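Local coordinates for uncharacterized protein (Vibrio parahaemolyticus, PDB 1ZBP) that is of unknown function but belongs to the ImpE family, and so is probably connected with type VI secretion, at residues 135-140 / 253-258; 145-150 / 239-244; 177-182 / 191-196. All coordinates share one frame; numbering follows the deposited sequence.

All three contacts belong to one eight-stranded antiparallel sheet. Interaction 1 joins strands 135-137 and 257-260 in the middle of it. On one side follow strand 140-147 and interaction 2, with centres 14 Å from interaction 1; on the other follow strand 173-178 and interaction 3, with centres 12 Å away. W243 welds interactions 1 and 2 together, its CZ3 lying 3.5 Å from CD2 of L255, while interactions 1 and 3 meet through the backbone, Q256 O to I178 N at 2.7 Å, a probable hydrogen bond. Interactions 2 and 3 do not touch: their centres are 17 Å apart and their nearest atoms about 6 Å. No ligand or active site is known here.

Interaction 1 (135-140 / 253-258); sequences FLANDT and SDLQNL
F135 and A137 both meet L258 where two antiparallel strands of the sheet run together just before a tight beta hairpin. The side chains of F135 and L258 cross at about a right angle: CD2 of L258 comes within 3.9 Å of F135 CB, and its CB approaches the ring atom CD1 of F135 at 4.1 Å, obliquely. A137 and L258 are a non-hydrogen-bonded pair with side chains on the same face of the sheet; the small methyl suits a spot where A137 CB has L258 CD2 at 4.0 Å and L255 CD1 at 4.1 Å. W243 of strand 242-245 packs against both leucines and extends this apolar face. Beside the A137 pair, L258 CA lies 3.5 Å from L136 O in a CA-H...O contact.

The other end is polar. N138 and D139 take left-handed backbone angles as the corner of a type I' turn from A137 to T140, a conformation that asparagine tolerates well. The side chains of N138 and Q256 cross at about a right angle with their amide planes 14° apart. The backbone joins the two ends: N138 N gives a weak hydrogen bond to N257 O, 3.3 Å long.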
ATOM      1  N   PHE A 135      10.832 -13.900 -11.665  1.00 35.22           N
ATOM      2  CA  PHE A 135       9.943 -14.492 -10.684  1.00 32.62           C
ATOM      3  C   PHE A 135       8.977 -15.500 -11.267  1.00 33.79           C
ATOM      4  O   PHE A 135       8.725 -15.548 -12.473  1.00 34.81           O
ATOM      5  CB  PHE A 135       9.128 -13.399  -9.991  1.00 32.95           C
ATOM      6  CG  PHE A 135       9.856 -12.725  -8.867  1.00 30.98           C
ATOM      7  CD1 PHE A 135       9.872 -13.298  -7.602  1.00 27.65           C
ATOM      8  CD2 PHE A 135      10.523 -11.529  -9.068  1.00 29.37           C
ATOM      9  CE1 PHE A 135      10.541 -12.709  -6.568  1.00 27.45           C
ATOM     10  CE2 PHE A 135      11.205 -10.926  -8.024  1.00 30.16           C
ATOM     11  CZ  PHE A 135      11.208 -11.513  -6.773  1.00 28.32           C
ATOM     12  N   LEU A 136       8.443 -16.317 -10.375  1.00 34.06           N
ATOM     13  CA  LEU A 136       7.439 -17.304 -10.723  1.00 34.16           C
ATOM     14  C   LEU A 136       6.176 -16.678 -10.143  1.00 32.02           C
ATOM     15  O   LEU A 136       6.059 -16.534  -8.926  1.00 31.43           O
ATOM     16  CB  LEU A 136       7.735 -18.634 -10.038  1.00 34.96           C
ATOM     17  CG  LEU A 136       8.063 -19.790 -10.975  1.00 34.52           C
ATOM     18  CD1 LEU A 136       9.335 -19.494 -11.731  1.00 33.60           C
ATOM     19  CD2 LEU A 136       8.205 -21.065 -10.164  1.00 36.33           C
ATOM     20  N   ALA A 137       5.254 -16.272 -11.007  1.00 32.57           N
ATOM     21  CA  ALA A 137       4.021 -15.636 -10.545  1.00 34.60           C
ATOM     22  C   ALA A 137       2.819 -16.513 -10.838  1.00 34.08           C
ATOM     23  O   ALA A 137       2.437 -16.695 -11.988  1.00 35.68           O
ATOM     24  CB  ALA A 137       3.853 -14.266 -11.194  1.00 32.33           C
ATOM     25  N   ASN A 138       2.218 -17.040  -9.776  1.00 36.04           N
ATOM     26  CA  ASN A 138       1.076 -17.941  -9.897  1.00 38.59           C
ATOM     27  C   ASN A 138       1.569 -19.169 -10.671  1.00 40.46           C
ATOM     28  O   ASN A 138       0.916 -19.629 -11.614  1.00 43.85           O
ATOM     29  CB  ASN A 138      -0.085 -17.269 -10.654  1.00 38.70           C
ATOM     30  CG  ASN A 138      -0.711 -16.100  -9.881  1.00 38.92           C
ATOM     31  OD1 ASN A 138      -1.446 -15.286 -10.457  1.00 39.43           O
ATOM     32  ND2 ASN A 138      -0.429 -16.017  -8.577  1.00 36.00           N
ATOM     33  N   ASP A 139       2.743 -19.673 -10.288  1.00 40.93           N
ATOM     34  CA  ASP A 139       3.328 -20.859 -10.912  1.00 42.61           C
ATOM     35  C   ASP A 139       3.779 -20.641 -12.372  1.00 42.04           C
ATOM     36  O   ASP A 139       4.154 -21.593 -13.054  1.00 41.56           O
ATOM     37  CB  ASP A 139       2.308 -22.012 -10.833  1.00 46.40           C
ATOM     38  CG  ASP A 139       2.944 -23.395 -10.965  1.00 51.07           C
ATOM     39  OD1 ASP A 139       2.185 -24.390 -11.076  1.00 54.40           O
ATOM     40  OD2 ASP A 139       4.188 -23.500 -10.943  1.00 52.18           O
ATOM     41  N   THR A 140       3.744 -19.403 -12.864  1.00 41.58           N
ATOM     42  CA  THR A 140       4.177 -19.131 -14.247  1.00 39.84           C
ATOM     43  C   THR A 140       5.500 -18.366 -14.232  1.00 37.83           C
ATOM     44  O   THR A 140       5.673 -17.455 -13.433  1.00 38.65           O
ATOM     45  CB  THR A 140       3.118 -18.305 -15.016  1.00 41.06           C
ATOM     46  OG1 THR A 140       1.907 -19.068 -15.153  1.00 40.83           O
ATOM     47  CG2 THR A 140       3.640 -17.941 -16.409  1.00 42.26           C
ATOM     48  N   SER A 253      -4.393  -7.457  -7.597  1.00 35.31           N
ATOM     49  CA  SER A 253      -5.442  -8.329  -7.086  1.00 37.17           C
ATOM     50  C   SER A 253      -5.432  -9.719  -7.731  1.00 37.24           C
ATOM     51  O   SER A 253      -6.039 -10.651  -7.205  1.00 36.98           O
ATOM     52  CB  SER A 253      -6.820  -7.679  -7.272  1.00 38.54           C
ATOM     53  OG  SER A 253      -7.198  -7.632  -8.638  1.00 44.85           O
ATOM     54  N   ASP A 254      -4.755  -9.873  -8.862  1.00 38.58           N
ATOM     55  CA  ASP A 254      -4.711 -11.185  -9.503  1.00 39.56           C
ATOM     56  C   ASP A 254      -3.416 -11.893  -9.200  1.00 39.20           C
ATOM     57  O   ASP A 254      -3.098 -12.903  -9.820  1.00 42.09           O
ATOM     58  CB  ASP A 254      -4.855 -11.090 -11.015  1.00 40.49           C
ATOM     59  CG  ASP A 254      -6.199 -10.564 -11.435  1.00 44.02           C
ATOM     60  OD1 ASP A 254      -7.164 -10.682 -10.647  1.00 45.66           O
ATOM     61  OD2 ASP A 254      -6.290 -10.034 -12.563  1.00 46.93           O
ATOM     62  N   LEU A 255      -2.655 -11.353  -8.260  1.00 38.26           N
ATOM     63  CA  LEU A 255      -1.396 -11.968  -7.870  1.00 36.62           C
ATOM     64  C   LEU A 255      -1.590 -12.666  -6.522  1.00 34.88           C
ATOM     65  O   LEU A 255      -1.959 -12.021  -5.540  1.00 32.94           O
ATOM     66  CB  LEU A 255      -0.303 -10.900  -7.750  1.00 36.31           C
ATOM     67  CG  LEU A 255       1.074 -11.409  -7.321  1.00 38.34           C
ATOM     68  CD1 LEU A 255       1.656 -12.301  -8.416  1.00 39.40           C
ATOM     69  CD2 LEU A 255       2.001 -10.237  -7.038  1.00 39.90           C
ATOM     70  N   GLN A 256      -1.346 -13.975  -6.486  1.00 32.89           N
ATOM     71  CA  GLN A 256      -1.477 -14.748  -5.250  1.00 33.53           C
ATOM     72  C   GLN A 256      -0.118 -15.014  -4.601  1.00 32.34           C
ATOM     73  O   GLN A 256       0.031 -14.832  -3.396  1.00 32.61           O
ATOM     74  CB  GLN A 256      -2.172 -16.100  -5.485  1.00 35.26           C
ATOM     75  CG  GLN A 256      -3.687 -16.058  -5.608  1.00 38.48           C
ATOM     76  CD  GLN A 256      -4.147 -15.524  -6.952  1.00 42.45           C
ATOM     77  OE1 GLN A 256      -3.713 -16.003  -8.005  1.00 42.88           O
ATOM     78  NE2 GLN A 256      -5.036 -14.528  -6.923  1.00 42.27           N
ATOM     79  N   ASN A 257       0.862 -15.454  -5.385  1.00 30.92           N
ATOM     80  CA  ASN A 257       2.185 -15.738  -4.836  1.00 33.35           C
ATOM     81  C   ASN A 257       3.342 -15.416  -5.779  1.00 33.28           C
ATOM     82  O   ASN A 257       3.212 -15.446  -7.004  1.00 33.14           O
ATOM     83  CB  ASN A 257       2.319 -17.216  -4.439  1.00 36.86           C
ATOM     84  CG  ASN A 257       0.995 -17.956  -4.439  1.00 42.15           C
ATOM     85  OD1 ASN A 257       0.265 -17.962  -3.439  1.00 44.82           O
ATOM     86  ND2 ASN A 257       0.668 -18.582  -5.572  1.00 40.92           N
ATOM     87  N   LEU A 258       4.480 -15.101  -5.184  1.00 33.32           N
ATOM     88  CA  LEU A 258       5.690 -14.838  -5.938  1.00 34.74           C
ATOM     89  C   LEU A 258       6.755 -15.789  -5.414  1.00 34.71           C
ATOM     90  O   LEU A 258       6.911 -15.942  -4.207  1.00 37.00           O
ATOM     91  CB  LEU A 258       6.162 -13.397  -5.753  1.00 35.13           C
ATOM     92  CG  LEU A 258       5.524 -12.323  -6.630  1.00 35.58           C
ATOM     93  CD1 LEU A 258       6.133 -10.971  -6.270  1.00 35.57           C
ATOM     94  CD2 LEU A 258       5.757 -12.645  -8.097  1.00 33.21           C
TER

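Interaction 2 (145-150 / 239-244); sequences VRDIDD and GLKCWL
D147 lies across W243 on the closely packed side of an antiparallel strand pair, the two side chains crossing at about a right angle with carboxylate and ring planes 57° apart. D147 has CG anti to its backbone N (chi1 -167°), which sets the carboxyl carbon 3.6 Å from W243 NE1. From there OD2 accepts a weak, bent hydrogen bond from NE1, at 3.1 Å and 127°, and the backbone N of D147 sits over one face of the indole. V145 CG1 reaches the ring at CE3, 3.9 Å off. An aspartate can be buried here because its other oxygen is well occupied: OD1 accepts from D149 N, closing an Asx turn, and is hydrogen-bonded to the hydroxyl of Y210. K241 lays its CD near OD2 but takes its ammonium group on to a salt bridge with E157. The backbone spine is the hydrogen-bonded pair R146 and L244, L244 N to R146 O at 2.8 Å and R146 N to L244 O at 3.1 Å.

Looser are the partly exposed side chains of I148, C242, L244 and R146. I148 N gives C242 O a weak hydrogen bond of 3.3 Å. The CG1-CD1 branch of I148 touches both C242 and L244: CD1 is 3.8 Å from C242 CB and CG1 4.2 Å from L244 CB. Within its own segment the R146 guanidinium makes a long salt bridge to D150, and its side chain also touches R130.

Strand 140-147 passes beside strand 242-245, and strand 248-251 closes the sheet beyond it; W226 of strand 224-228 packs on I148 and C242, and L255 reaches W243 from the loop before strand 257-260.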
ATOM      1  N   VAL A 145      10.020  -8.551 -13.079  1.00 27.40           N
ATOM      2  CA  VAL A 145       8.839  -8.022 -12.414  1.00 27.28           C
ATOM      3  C   VAL A 145       9.087  -6.625 -11.831  1.00 28.21           C
ATOM      4  O   VAL A 145      10.109  -6.362 -11.183  1.00 27.17           O
ATOM      5  CB  VAL A 145       8.396  -8.975 -11.274  1.00 28.97           C
ATOM      6  CG1 VAL A 145       7.337  -8.325 -10.416  1.00 26.64           C
ATOM      7  CG2 VAL A 145       7.843 -10.267 -11.883  1.00 29.58           C
ATOM      8  N   ARG A 146       8.133  -5.728 -12.045  1.00 27.21           N
ATOM      9  CA  ARG A 146       8.265  -4.381 -11.534  1.00 28.23           C
ATOM     10  C   ARG A 146       6.906  -3.692 -11.498  1.00 27.09           C
ATOM     11  O   ARG A 146       6.026  -4.039 -12.275  1.00 27.98           O
ATOM     12  CB  ARG A 146       9.235  -3.632 -12.434  1.00 31.22           C
ATOM     13  CG  ARG A 146       9.799  -2.394 -11.823  1.00 38.04           C
ATOM     14  CD  ARG A 146       9.097  -1.160 -12.357  1.00 40.95           C
ATOM     15  NE  ARG A 146       9.226  -1.028 -13.796  1.00 40.19           N
ATOM     16  CZ  ARG A 146       9.210   0.143 -14.421  1.00 45.40           C
ATOM     17  NH1 ARG A 146       9.072   1.266 -13.719  1.00 41.16           N
ATOM     18  NH2 ARG A 146       9.323   0.194 -15.750  1.00 47.55           N
ATOM     19  N   ASP A 147       6.721  -2.733 -10.598  1.00 27.10           N
ATOM     20  CA  ASP A 147       5.442  -2.012 -10.534  1.00 28.91           C
ATOM     21  C   ASP A 147       5.413  -1.019 -11.709  1.00 29.06           C
ATOM     22  O   ASP A 147       6.430  -0.402 -12.020  1.00 28.67           O
ATOM     23  CB  ASP A 147       5.322  -1.251  -9.209  1.00 27.39           C
ATOM     24  CG  ASP A 147       3.911  -0.737  -8.943  1.00 29.10           C
ATOM     25  OD1 ASP A 147       3.325  -0.075  -9.825  1.00 26.11           O
ATOM     26  OD2 ASP A 147       3.386  -0.994  -7.840  1.00 27.14           O
ATOM     27  N   ILE A 148       4.264  -0.872 -12.367  1.00 30.11           N
ATOM     28  CA  ILE A 148       4.165   0.045 -13.506  1.00 30.31           C
ATOM     29  C   ILE A 148       4.440   1.487 -13.069  1.00 30.73           C
ATOM     30  O   ILE A 148       5.109   2.245 -13.778  1.00 30.24           O
ATOM     31  CB  ILE A 148       2.775  -0.055 -14.197  1.00 32.51           C
ATOM     32  CG1 ILE A 148       2.646  -1.410 -14.906  1.00 29.68           C
ATOM     33  CG2 ILE A 148       2.603   1.089 -15.218  1.00 30.06           C
ATOM     34  CD1 ILE A 148       1.259  -1.663 -15.516  1.00 33.46           C
ATOM     35  N   ASP A 149       3.917   1.842 -11.898  1.00 31.89           N
ATOM     36  CA  ASP A 149       4.098   3.149 -11.260  1.00 32.44           C
ATOM     37  C   ASP A 149       5.589   3.511 -11.281  1.00 35.33           C
ATOM     38  O   ASP A 149       6.436   2.652 -11.021  1.00 36.04           O
ATOM     39  CB  ASP A 149       3.633   3.042  -9.807  1.00 31.79           C
ATOM     40  CG  ASP A 149       3.587   4.378  -9.098  1.00 33.19           C
ATOM     41  OD1 ASP A 149       2.583   5.104  -9.246  1.00 32.17           O
ATOM     42  OD2 ASP A 149       4.562   4.701  -8.398  1.00 34.02           O
ATOM     43  N   ASP A 150       5.924   4.769 -11.571  1.00 36.53           N
ATOM     44  CA  ASP A 150       7.337   5.181 -11.611  1.00 36.88           C
ATOM     45  C   ASP A 150       7.920   5.573 -10.261  1.00 36.46           C
ATOM     46  O   ASP A 150       9.138   5.698 -10.121  1.00 37.15           O
ATOM     47  CB  ASP A 150       7.534   6.327 -12.597  1.00 37.18           C
ATOM     48  CG  ASP A 150       7.551   5.854 -14.020  1.00 38.10           C
ATOM     49  OD1 ASP A 150       7.049   6.600 -14.892  1.00 41.06           O
ATOM     50  OD2 ASP A 150       8.074   4.740 -14.272  1.00 34.40           O
ATOM     51  N   GLY A 239      -5.431   4.304  -7.725  1.00 27.78           N
ATOM     52  CA  GLY A 239      -6.286   3.141  -7.598  1.00 28.13           C
ATOM     53  C   GLY A 239      -5.492   1.850  -7.491  1.00 27.15           C
ATOM     54  O   GLY A 239      -4.339   1.873  -7.083  1.00 25.82           O
ATOM     55  N   LEU A 240      -6.117   0.736  -7.876  1.00 25.39           N
ATOM     56  CA  LEU A 240      -5.525  -0.606  -7.815  1.00 25.78           C
ATOM     57  C   LEU A 240      -4.157  -0.724  -8.512  1.00 27.00           C
ATOM     58  O   LEU A 240      -4.000  -0.307  -9.641  1.00 30.26           O
ATOM     59  CB  LEU A 240      -6.523  -1.601  -8.432  1.00 23.73           C
ATOM     60  CG  LEU A 240      -6.199  -3.084  -8.255  1.00 22.60           C
ATOM     61  CD1 LEU A 240      -6.329  -3.449  -6.770  1.00 17.74           C
ATOM     62  CD2 LEU A 240      -7.133  -3.932  -9.112  1.00 12.31           C
ATOM     63  N   LYS A 241      -3.163  -1.294  -7.843  1.00 27.90           N
ATOM     64  CA  LYS A 241      -1.854  -1.432  -8.457  1.00 27.56           C
ATOM     65  C   LYS A 241      -1.897  -2.426  -9.618  1.00 27.20           C
ATOM     66  O   LYS A 241      -2.693  -3.370  -9.615  1.00 26.43           O
ATOM     67  CB  LYS A 241      -0.820  -1.862  -7.402  1.00 29.68           C
ATOM     68  CG  LYS A 241      -0.633  -0.841  -6.261  1.00 28.22           C
ATOM     69  CD  LYS A 241       0.498  -1.217  -5.296  1.00 24.14           C
ATOM     70  CE  LYS A 241       0.652  -0.173  -4.176  1.00 23.42           C
ATOM     71  NZ  LYS A 241       1.788  -0.495  -3.242  1.00 25.76           N
ATOM     72  N   CYS A 242      -1.037  -2.209 -10.608  1.00 26.19           N
ATOM     73  CA  CYS A 242      -0.968  -3.061 -11.801  1.00 28.78           C
ATOM     74  C   CYS A 242       0.553  -3.204 -11.926  1.00 25.70           C
ATOM     75  O   CYS A 242       1.259  -2.219 -11.828  1.00 26.25           O
ATOM     76  CB  CYS A 242      -1.598  -2.319 -13.023  1.00 30.41           C
ATOM     77  SG  CYS A 242      -2.540  -3.302 -14.341  1.00 41.31           S
ATOM     78  N   TRP A 243       1.047  -4.428 -12.101  1.00 24.91           N
ATOM     79  CA  TRP A 243       2.478  -4.708 -12.214  1.00 26.30           C
ATOM     80  C   TRP A 243       2.836  -5.217 -13.601  1.00 26.56           C
ATOM     81  O   TRP A 243       2.030  -5.850 -14.280  1.00 24.61           O
ATOM     82  CB  TRP A 243       2.919  -5.784 -11.189  1.00 27.14           C
ATOM     83  CG  TRP A 243       3.082  -5.312  -9.762  1.00 30.98           C
ATOM     84  CD1 TRP A 243       2.770  -4.084  -9.268  1.00 31.27           C
ATOM     85  CD2 TRP A 243       3.582  -6.078  -8.648  1.00 33.41           C
ATOM     86  NE1 TRP A 243       3.044  -4.029  -7.920  1.00 34.55           N
ATOM     87  CE2 TRP A 243       3.544  -5.239  -7.514  1.00 34.04           C
ATOM     88  CE3 TRP A 243       4.059  -7.394  -8.499  1.00 35.30           C
ATOM     89  CZ2 TRP A 243       3.958  -5.660  -6.252  1.00 35.07           C
ATOM     90  CZ3 TRP A 243       4.475  -7.819  -7.233  1.00 34.05           C
ATOM     91  CH2 TRP A 243       4.421  -6.950  -6.128  1.00 35.33           C
ATOM     92  N   LEU A 244       4.064  -4.938 -14.006  1.00 26.14           N
ATOM     93  CA  LEU A 244       4.567  -5.395 -15.287  1.00 30.39           C
ATOM     94  C   LEU A 244       5.306  -6.703 -14.992  1.00 31.43           C
ATOM     95  O   LEU A 244       6.356  -6.687 -14.358  1.00 30.02           O
ATOM     96  CB  LEU A 244       5.537  -4.359 -15.851  1.00 31.78           C
ATOM     97  CG  LEU A 244       6.082  -4.607 -17.257  1.00 36.85           C
ATOM     98  CD1 LEU A 244       4.922  -4.632 -18.269  1.00 36.51           C
ATOM     99  CD2 LEU A 244       7.075  -3.502 -17.609  1.00 36.32           C
TER

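Interaction 3 (177-182 / 191-196); sequences EIKSAT and PVEFDI
E193, K179 and P191 bury the most surface where the two strands of a beta hairpin, 173-178 and 189-196, lie antiparallel. E193 pairs with E177 by two backbone hydrogen bonds, E177 N to E193 O at 2.8 Å and E193 N to E177 O at 3.0 Å. Both glutamates therefore stand on the same face of the sheet and run side by side, pointing the same way. E177 is extended, whereas E193 bends at chi2 (110°); their carboxylate planes are turned 62° apart, and E177 OE2 comes to 3.2 Å from E193 OE1.

K179 continues the pairing. Its N donates to P191 O at 3.2 Å, but proline has no N-H with which to return a second bond; K179 O is instead hydrogen-bonded to the guanidinium group of R190. The lysine side chain and the proline cross at about a right angle. A bend at chi3 (54°) brings K179 CE to 3.7 Å from P191 CB; NZ lies equally near that atom. A long aliphatic chain suits this place, since its methylenes can pack against CB of the rigid, puckered proline ring and still carry its charge toward E193. On the other face of the sheet I178 and V192 make the apolar pair, CG2 to CG1; M206 and M208 add to the cover there.

K179 NZ stops 4.0 Å from E193 OE2, near enough to offset charge but too far for a salt bridge. E193 thus has acids close to both its oxygens, E177 at OE1 and E203 at OE2, with the K179 ammonium near OE2. Such crowding would probably raise the affinity of one or more of the acids for a proton, a repulsion that K179 may partly ease.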
ATOM      1  N   GLU A 177       3.244 -14.048  -0.557  1.00 31.66           N
ATOM      2  CA  GLU A 177       1.905 -14.591  -0.670  1.00 33.70           C
ATOM      3  C   GLU A 177       0.893 -13.523  -0.299  1.00 32.52           C
ATOM      4  O   GLU A 177       0.955 -12.936   0.787  1.00 31.24           O
ATOM      5  CB  GLU A 177       1.742 -15.810   0.246  1.00 38.59           C
ATOM      6  CG  GLU A 177       0.353 -16.461   0.199  1.00 46.95           C
ATOM      7  CD  GLU A 177       0.080 -17.407   1.374  1.00 52.87           C
ATOM      8  OE1 GLU A 177      -1.065 -17.925   1.461  1.00 53.46           O
ATOM      9  OE2 GLU A 177       0.998 -17.630   2.209  1.00 54.69           O
ATOM     10  N   ILE A 178      -0.030 -13.260  -1.214  1.00 31.16           N
ATOM     11  CA  ILE A 178      -1.061 -12.267  -0.968  1.00 31.69           C
ATOM     12  C   ILE A 178      -2.345 -13.014  -0.646  1.00 31.41           C
ATOM     13  O   ILE A 178      -2.859 -13.769  -1.465  1.00 30.96           O
ATOM     14  CB  ILE A 178      -1.265 -11.383  -2.192  1.00 31.97           C
ATOM     15  CG1 ILE A 178       0.090 -10.822  -2.637  1.00 29.60           C
ATOM     16  CG2 ILE A 178      -2.215 -10.235  -1.855  1.00 30.24           C
ATOM     17  CD1 ILE A 178       0.005  -9.920  -3.831  1.00 34.95           C
ATOM     18  N   LYS A 179      -2.840 -12.808   0.567  1.00 31.95           N
ATOM     19  CA  LYS A 179      -4.042 -13.476   1.027  1.00 33.52           C
ATOM     20  C   LYS A 179      -5.297 -12.812   0.501  1.00 33.68           C
ATOM     21  O   LYS A 179      -5.256 -11.719  -0.068  1.00 33.76           O
ATOM     22  CB  LYS A 179      -4.051 -13.537   2.569  1.00 31.98           C
ATOM     23  CG  LYS A 179      -3.189 -14.674   3.138  1.00 35.82           C
ATOM     24  CD  LYS A 179      -2.600 -14.355   4.517  1.00 41.93           C
ATOM     25  CE  LYS A 179      -3.667 -13.931   5.539  1.00 44.92           C
ATOM     26  NZ  LYS A 179      -3.129 -13.703   6.933  1.00 43.96           N
ATOM     27  N   SER A 180      -6.418 -13.500   0.650  1.00 35.71           N
ATOM     28  CA  SER A 180      -7.686 -12.947   0.202  1.00 35.37           C
ATOM     29  C   SER A 180      -8.199 -12.109   1.355  1.00 35.09           C
ATOM     30  O   SER A 180      -7.927 -12.411   2.523  1.00 35.70           O
ATOM     31  CB  SER A 180      -8.655 -14.070  -0.142  1.00 35.86           C
ATOM     32  OG  SER A 180      -8.207 -14.736  -1.330  1.00 37.65           O
ATOM     33  N   ALA A 181      -8.900 -11.030   1.020  1.00 33.07           N
ATOM     34  CA  ALA A 181      -9.442 -10.117   2.017  1.00 32.52           C
ATOM     35  C   ALA A 181     -10.577 -10.782   2.766  1.00 32.70           C
ATOM     36  O   ALA A 181     -11.447 -11.412   2.170  1.00 32.42           O
ATOM     37  CB  ALA A 181      -9.935  -8.840   1.352  1.00 31.89           C
ATOM     38  N   THR A 182     -10.562 -10.634   4.081  1.00 33.01           N
ATOM     39  CA  THR A 182     -11.595 -11.229   4.900  1.00 32.94           C
ATOM     40  C   THR A 182     -12.285 -10.142   5.692  1.00 33.40           C
ATOM     41  O   THR A 182     -12.888 -10.398   6.727  1.00 36.53           O
ATOM     42  CB  THR A 182     -10.990 -12.284   5.833  1.00 31.95           C
ATOM     43  OG1 THR A 182     -10.066 -11.661   6.731  1.00 31.05           O
ATOM     44  CG2 THR A 182     -10.251 -13.339   5.005  1.00 29.90           C
ATOM     45  N   PRO A 191      -3.351  -8.637   3.975  1.00 24.75           N
ATOM     46  CA  PRO A 191      -2.395  -9.379   4.790  1.00 23.66           C
ATOM     47  C   PRO A 191      -1.504 -10.168   3.847  1.00 23.75           C
ATOM     48  O   PRO A 191      -1.980 -10.734   2.858  1.00 24.94           O
ATOM     49  CB  PRO A 191      -3.290 -10.285   5.636  1.00 26.57           C
ATOM     50  CG  PRO A 191      -4.571  -9.474   5.758  1.00 26.92           C
ATOM     51  CD  PRO A 191      -4.733  -8.990   4.339  1.00 27.01           C
ATOM     52  N   VAL A 192      -0.207 -10.180   4.120  1.00 21.80           N
ATOM     53  CA  VAL A 192       0.707 -10.919   3.268  1.00 22.35           C
ATOM     54  C   VAL A 192       1.738 -11.662   4.097  1.00 25.64           C
ATOM     55  O   VAL A 192       2.126 -11.215   5.183  1.00 26.26           O
ATOM     56  CB  VAL A 192       1.446  -9.985   2.268  1.00 21.48           C
ATOM     57  CG1 VAL A 192       0.450  -9.310   1.328  1.00 19.65           C
ATOM     58  CG2 VAL A 192       2.254  -8.949   3.015  1.00 17.56           C
ATOM     59  N   GLU A 193       2.147 -12.818   3.586  1.00 28.47           N
ATOM     60  CA  GLU A 193       3.160 -13.662   4.216  1.00 32.56           C
ATOM     61  C   GLU A 193       4.339 -13.581   3.263  1.00 32.99           C
ATOM     62  O   GLU A 193       4.171 -13.804   2.066  1.00 33.42           O
ATOM     63  CB  GLU A 193       2.692 -15.122   4.295  1.00 36.10           C
ATOM     64  CG  GLU A 193       2.447 -15.660   5.706  1.00 43.56           C
ATOM     65  CD  GLU A 193       0.970 -15.893   5.994  1.00 47.11           C
ATOM     66  OE1 GLU A 193       0.295 -16.548   5.158  1.00 48.81           O
ATOM     67  OE2 GLU A 193       0.492 -15.435   7.060  1.00 46.59           O
ATOM     68  N   PHE A 194       5.522 -13.264   3.775  1.00 33.40           N
ATOM     69  CA  PHE A 194       6.689 -13.155   2.915  1.00 34.70           C
ATOM     70  C   PHE A 194       7.953 -13.795   3.492  1.00 37.93           C
ATOM     71  O   PHE A 194       7.933 -14.442   4.545  1.00 38.16           O
ATOM     72  CB  PHE A 194       6.958 -11.680   2.619  1.00 33.70           C
ATOM     73  CG  PHE A 194       7.097 -10.835   3.851  1.00 33.09           C
ATOM     74  CD1 PHE A 194       8.237 -10.911   4.644  1.00 35.09           C
ATOM     75  CD2 PHE A 194       6.086  -9.968   4.230  1.00 34.06           C
ATOM     76  CE1 PHE A 194       8.367 -10.125   5.797  1.00 32.91           C
ATOM     77  CE2 PHE A 194       6.205  -9.181   5.377  1.00 33.46           C
ATOM     78  CZ  PHE A 194       7.342  -9.260   6.160  1.00 34.02           C
ATOM     79  N   ASP A 195       9.049 -13.607   2.764  1.00 40.24           N
ATOM     80  CA  ASP A 195      10.373 -14.104   3.116  1.00 40.69           C
ATOM     81  C   ASP A 195      11.290 -13.293   2.225  1.00 40.34           C
ATOM     82  O   ASP A 195      11.546 -13.670   1.086  1.00 40.41           O
ATOM     83  CB  ASP A 195      10.505 -15.596   2.791  1.00 42.13           C
ATOM     84  CG  ASP A 195      11.928 -16.123   2.986  1.00 44.84           C
ATOM     85  OD1 ASP A 195      12.135 -17.347   2.822  1.00 47.54           O
ATOM     86  OD2 ASP A 195      12.843 -15.327   3.298  1.00 44.86           O
ATOM     87  N   ILE A 196      11.753 -12.157   2.736  1.00 40.79           N
ATOM     88  CA  ILE A 196      12.631 -11.293   1.962  1.00 41.35           C
ATOM     89  C   ILE A 196      13.987 -11.171   2.651  1.00 42.35           C
ATOM     90  O   ILE A 196      14.093 -11.295   3.872  1.00 41.27           O
ATOM     91  CB  ILE A 196      12.014  -9.866   1.768  1.00 40.58           C
ATOM     92  CG1 ILE A 196      12.243  -9.014   3.003  1.00 41.08           C
ATOM     93  CG2 ILE A 196      10.497  -9.966   1.534  1.00 37.57           C
ATOM     94  CD1 ILE A 196      12.941  -7.707   2.707  1.00 44.37           C
TER